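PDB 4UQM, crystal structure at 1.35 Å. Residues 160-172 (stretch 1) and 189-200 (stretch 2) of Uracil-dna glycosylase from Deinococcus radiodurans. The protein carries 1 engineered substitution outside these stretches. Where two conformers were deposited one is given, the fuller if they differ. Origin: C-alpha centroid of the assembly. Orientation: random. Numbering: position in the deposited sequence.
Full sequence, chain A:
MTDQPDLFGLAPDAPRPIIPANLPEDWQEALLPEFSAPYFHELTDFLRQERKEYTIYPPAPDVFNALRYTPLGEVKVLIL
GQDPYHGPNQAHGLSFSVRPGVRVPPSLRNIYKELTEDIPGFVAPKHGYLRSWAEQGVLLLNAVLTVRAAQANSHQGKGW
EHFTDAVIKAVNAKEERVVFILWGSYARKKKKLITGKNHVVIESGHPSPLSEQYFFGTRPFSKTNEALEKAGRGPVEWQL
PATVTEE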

# COMPACT_ATOMS: atom_id res chain seq x y z
N TRP A 160 -7.20 10.79 6.27
CA TRP A 160 -6.11 10.05 5.67
C TRP A 160 -5.99 10.30 4.17
O TRP A 160 -4.89 10.24 3.60
CB TRP A 160 -6.26 8.53 5.87
CG TRP A 160 -5.80 8.02 7.19
CD1 TRP A 160 -6.55 7.36 8.15
CD2 TRP A 160 -4.49 8.11 7.70
NE1 TRP A 160 -5.74 7.03 9.23
CE2 TRP A 160 -4.48 7.49 8.97
CE3 TRP A 160 -3.29 8.66 7.22
CZ2 TRP A 160 -3.32 7.44 9.75
CZ3 TRP A 160 -2.14 8.60 8.00
CH2 TRP A 160 -2.17 7.98 9.24
N GLU A 161 -7.13 10.47 3.51
CA GLU A 161 -7.09 10.62 2.05
C GLU A 161 -6.30 11.81 1.59
O GLU A 161 -5.63 11.72 0.56
CB GLU A 161 -8.51 10.70 1.47
CG GLU A 161 -9.32 9.41 1.60
CD GLU A 161 -10.03 9.19 2.93
OE1 GLU A 161 -9.83 9.97 3.91
OE2 GLU A 161 -10.85 8.22 2.98
N HIS A 162 -6.28 12.89 2.37
CA HIS A 162 -5.43 14.03 2.01
C HIS A 162 -3.95 13.63 2.13
O HIS A 162 -3.13 14.02 1.32
CB HIS A 162 -5.70 15.19 2.95
CG HIS A 162 -7.06 15.78 2.81
ND1 HIS A 162 -7.53 16.25 1.60
CD2 HIS A 162 -8.01 16.04 3.73
CE1 HIS A 162 -8.75 16.75 1.79
NE2 HIS A 162 -9.07 16.60 3.06
N PHE A 163 -3.63 12.89 3.17
CA PHE A 163 -2.24 12.46 3.38
C PHE A 163 -1.81 11.47 2.28
O PHE A 163 -0.71 11.62 1.71
CB PHE A 163 -2.09 11.81 4.73
CG PHE A 163 -0.69 11.32 4.99
CD1 PHE A 163 0.31 12.22 5.33
CD2 PHE A 163 -0.36 9.97 4.80
CE1 PHE A 163 1.62 11.77 5.49
CE2 PHE A 163 0.93 9.52 4.98
CZ PHE A 163 1.93 10.41 5.36
N THR A 164 -2.64 10.49 1.97
CA THR A 164 -2.24 9.57 0.91
C THR A 164 -2.31 10.21 -0.48
O THR A 164 -1.54 9.83 -1.36
CB THR A 164 -2.97 8.22 0.98
OG1 THR A 164 -4.36 8.44 0.87
CG2 THR A 164 -2.62 7.51 2.25
N ASP A 165 -3.13 11.24 -0.68
CA ASP A 165 -2.97 12.10 -1.90
C ASP A 165 -1.55 12.68 -1.98
O ASP A 165 -0.94 12.69 -3.04
CB ASP A 165 -3.95 13.30 -1.91
CG ASP A 165 -5.41 12.93 -2.27
OD1 ASP A 165 -5.66 11.79 -2.71
OD2 ASP A 165 -6.24 13.86 -2.11
N ALA A 166 -1.05 13.20 -0.86
CA ALA A 166 0.28 13.79 -0.84
C ALA A 166 1.37 12.77 -1.14
O ALA A 166 2.35 13.08 -1.85
CB ALA A 166 0.54 14.51 0.49
N VAL A 167 1.19 11.54 -0.67
CA VAL A 167 2.15 10.47 -0.98
C VAL A 167 2.14 10.17 -2.48
O VAL A 167 3.18 10.14 -3.12
CB VAL A 167 1.87 9.22 -0.15
CG1 VAL A 167 2.75 8.04 -0.60
CG2 VAL A 167 2.05 9.46 1.35
N ILE A 168 0.95 10.00 -3.04
CA ILE A 168 0.75 9.79 -4.49
C ILE A 168 1.39 10.92 -5.27
O ILE A 168 2.11 10.69 -6.23
CB ILE A 168 -0.76 9.76 -4.85
CG1 ILE A 168 -1.42 8.46 -4.36
CG2 ILE A 168 -0.99 9.99 -6.35
CD1 ILE A 168 -1.09 7.25 -5.21
N LYS A 169 1.11 12.17 -4.87
CA LYS A 169 1.69 13.32 -5.55
C LYS A 169 3.22 13.33 -5.50
O LYS A 169 3.84 13.68 -6.50
CB LYS A 169 1.13 14.65 -4.99
CG LYS A 169 -0.34 14.86 -5.44
CD LYS A 169 -0.90 16.14 -4.86
CE LYS A 169 -2.44 16.15 -4.71
NZ LYS A 169 -2.98 17.29 -3.92
N ALA A 170 3.82 12.94 -4.37
CA ALA A 170 5.28 12.93 -4.28
C ALA A 170 5.90 11.90 -5.23
O ALA A 170 6.94 12.14 -5.88
CB ALA A 170 5.71 12.63 -2.87
N VAL A 171 5.28 10.72 -5.30
CA VAL A 171 5.72 9.69 -6.24
C VAL A 171 5.48 10.14 -7.68
O VAL A 171 6.34 9.96 -8.52
CB VAL A 171 5.00 8.36 -5.94
CG1 VAL A 171 5.40 7.30 -6.92
CG2 VAL A 171 5.36 7.89 -4.51
N ASN A 172 4.31 10.75 -7.96
CA ASN A 172 4.03 11.22 -9.32
C ASN A 172 5.03 12.27 -9.83
O ASN A 172 5.32 12.37 -11.02
CB ASN A 172 2.65 11.84 -9.34
CG ASN A 172 2.24 12.31 -10.69
OD1 ASN A 172 2.06 11.51 -11.61
ND2 ASN A 172 2.09 13.61 -10.84
N LYS A 189 -9.88 6.46 -6.62
CA LYS A 189 -10.12 7.91 -6.55
C LYS A 189 -8.82 8.70 -6.77
O LYS A 189 -8.90 9.87 -7.14
CB LYS A 189 -10.75 8.29 -5.20
CG LYS A 189 -12.09 7.65 -4.93
CD LYS A 189 -12.83 8.20 -3.73
CE LYS A 189 -14.12 7.42 -3.50
NZ LYS A 189 -15.00 7.33 -4.67
N LYS A 190 -7.66 8.07 -6.57
CA LYS A 190 -6.35 8.75 -6.74
C LYS A 190 -5.95 8.88 -8.23
O LYS A 190 -4.95 9.56 -8.56
CB LYS A 190 -5.21 7.99 -6.05
CG LYS A 190 -5.36 7.61 -4.62
CD LYS A 190 -5.50 8.76 -3.76
CE LYS A 190 -5.28 8.36 -2.30
NZ LYS A 190 -5.88 9.40 -1.47
N LYS A 191 -6.67 8.20 -9.13
CA LYS A 191 -6.21 8.13 -10.53
C LYS A 191 -5.93 9.48 -11.17
O LYS A 191 -4.94 9.62 -11.84
CB LYS A 191 -7.20 7.34 -11.39
CG LYS A 191 -6.73 7.15 -12.82
CD LYS A 191 -7.77 6.34 -13.56
CE LYS A 191 -7.44 6.19 -15.02
NZ LYS A 191 -8.70 5.70 -15.66
N LYS A 192 -6.80 10.47 -10.94
CA LYS A 192 -6.61 11.80 -11.48
C LYS A 192 -5.33 12.53 -11.09
O LYS A 192 -4.90 13.46 -11.78
CB LYS A 192 -7.83 12.71 -11.15
CG LYS A 192 -8.00 13.03 -9.68
CD LYS A 192 -9.00 14.16 -9.44
CE LYS A 192 -8.28 15.51 -9.37
NZ LYS A 192 -9.13 16.71 -9.29
N LEU A 193 -4.72 12.09 -9.98
CA LEU A 193 -3.47 12.71 -9.51
C LEU A 193 -2.27 12.19 -10.29
O LEU A 193 -1.18 12.77 -10.15
CB LEU A 193 -3.26 12.36 -8.02
CG LEU A 193 -4.36 12.86 -7.09
CD1 LEU A 193 -4.07 12.41 -5.67
CD2 LEU A 193 -4.60 14.35 -7.22
N ILE A 194 -2.41 11.06 -10.99
CA ILE A 194 -1.29 10.43 -11.67
C ILE A 194 -1.17 10.99 -13.12
O ILE A 194 -1.71 10.48 -14.08
CB ILE A 194 -1.35 8.91 -11.60
CG1 ILE A 194 -1.44 8.47 -10.11
CG2 ILE A 194 -0.10 8.32 -12.24
CD1 ILE A 194 -2.13 7.18 -9.93
N THR A 195 -0.49 12.11 -13.23
CA THR A 195 -0.36 12.85 -14.48
C THR A 195 1.02 12.75 -15.10
O THR A 195 1.21 13.20 -16.24
CB THR A 195 -0.56 14.34 -14.18
OG1 THR A 195 0.40 14.74 -13.18
CG2 THR A 195 -1.93 14.61 -13.66
N GLY A 196 1.99 12.18 -14.40
CA GLY A 196 3.35 12.16 -14.94
C GLY A 196 3.43 11.41 -16.27
O GLY A 196 2.88 10.29 -16.37
N LYS A 197 4.10 12.01 -17.27
CA LYS A 197 4.10 11.45 -18.63
C LYS A 197 4.70 10.03 -18.69
O LYS A 197 4.33 9.23 -19.55
CB LYS A 197 4.83 12.35 -19.64
CG LYS A 197 6.33 12.58 -19.43
CD LYS A 197 6.95 13.48 -20.52
N ASN A 198 5.63 9.74 -17.78
CA ASN A 198 6.25 8.43 -17.79
C ASN A 198 5.62 7.39 -16.94
O ASN A 198 6.08 6.24 -16.92
CB ASN A 198 7.71 8.54 -17.40
CG ASN A 198 8.51 9.29 -18.43
OD1 ASN A 198 8.31 9.15 -19.66
ND2 ASN A 198 9.42 10.12 -17.94
N HIS A 199 4.56 7.74 -16.23
CA HIS A 199 3.97 6.80 -15.30
C HIS A 199 2.89 5.94 -15.97
O HIS A 199 2.42 6.27 -17.03
CB HIS A 199 3.42 7.53 -14.08
CG HIS A 199 4.48 8.30 -13.35
ND1 HIS A 199 5.77 7.85 -13.25
CD2 HIS A 199 4.45 9.50 -12.71
CE1 HIS A 199 6.50 8.72 -12.61
NE2 HIS A 199 5.73 9.73 -12.25
N VAL A 200 2.53 4.84 -15.31
CA VAL A 200 1.53 3.89 -15.79
C VAL A 200 0.57 3.62 -14.68
O VAL A 200 0.99 3.40 -13.54
CB VAL A 200 2.20 2.59 -16.28
CG1 VAL A 200 1.19 1.50 -16.63
CG2 VAL A 200 3.12 2.84 -17.49
O HOH W 1 -8.02 11.64 -4.35

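Stretch 1 is a single helix, 160-172. Stretch 2 runs alongside it as a short 3-10 segment followed by loop and turn. The two bury 539 Å² between them, both sides summed.

Lys189 makes no direct contact with the helix. Its carbonyl takes part through water 1, which donates a hydrogen bond to Asp165 OD1 (2.9 Å) and a weak one to Lys189 O (3.4 Å).

Lys190 is the main polar anchor at this end. Its CA-to-CB bond points toward the helix, and the side chain carries its ammonium group into a pocket of oxygens. Lys190 NZ forms a salt bridge with Asp165 OD1 at 2.7 Å. It also donates to Thr164 OG1 at 3.0 Å and, weakly, to Glu161 O at 3.1 Å. Glu161 O already accepts the helical hydrogen bond from Asp165 N, so the lysine adds a second donor to that carbonyl. The aliphatic part of the chain packs on the helix as well, with Lys190 CG 4.0 Å from Ile168 CG1. Although the residue is buried, its charge is thus paired.

Lys191 and Lys192 do not touch the helix.

Leu193 supplies apolar contact one turn further along. Leu193 CB lies 3.7 Å from Ile168 CG2. Lys169 CE lies 3.8 Å from Leu193 CD2, a touch near the end of the lysine chain. Leu193 CD1 also approaches Asp165 OD1, at 3.4 Å.

Ile194 extends the apolar patch. Its CG1 is 4.1 Å from Ile168 CG2, so Ile168 touches both residues through the same methyl group.

At Thr195 the contact turns polar again, and Asn172 is the partner. Asn172 ND2 donates to Thr195 OG1 at 3.1 Å, with an angle of 155°. Thr195 N returns a weak bond to Asn172 OD1, also 3.1 Å, but bent to 120°.

Gly196 N makes the better bond to the same oxygen: 2.9 Å to Asn172 OD1, at 155°. The amide side chain therefore both donates and accepts. Gly196 has no side chain, and the space is tight: an ideal CB would lie 2.4 Å from His199 CD2, a clash.

Gly196 opens a type I turn that ends at His199. Lys197 and Asn198, within the turn, stay clear of the helix. The turn brings His199 back to it. His199 NE2 donates to Asn172 O at 2.9 Å, with that oxygen at the ring edge, near its plane. Asn172 is thus held by both its side chain and its carbonyl.

Val200 makes no contact.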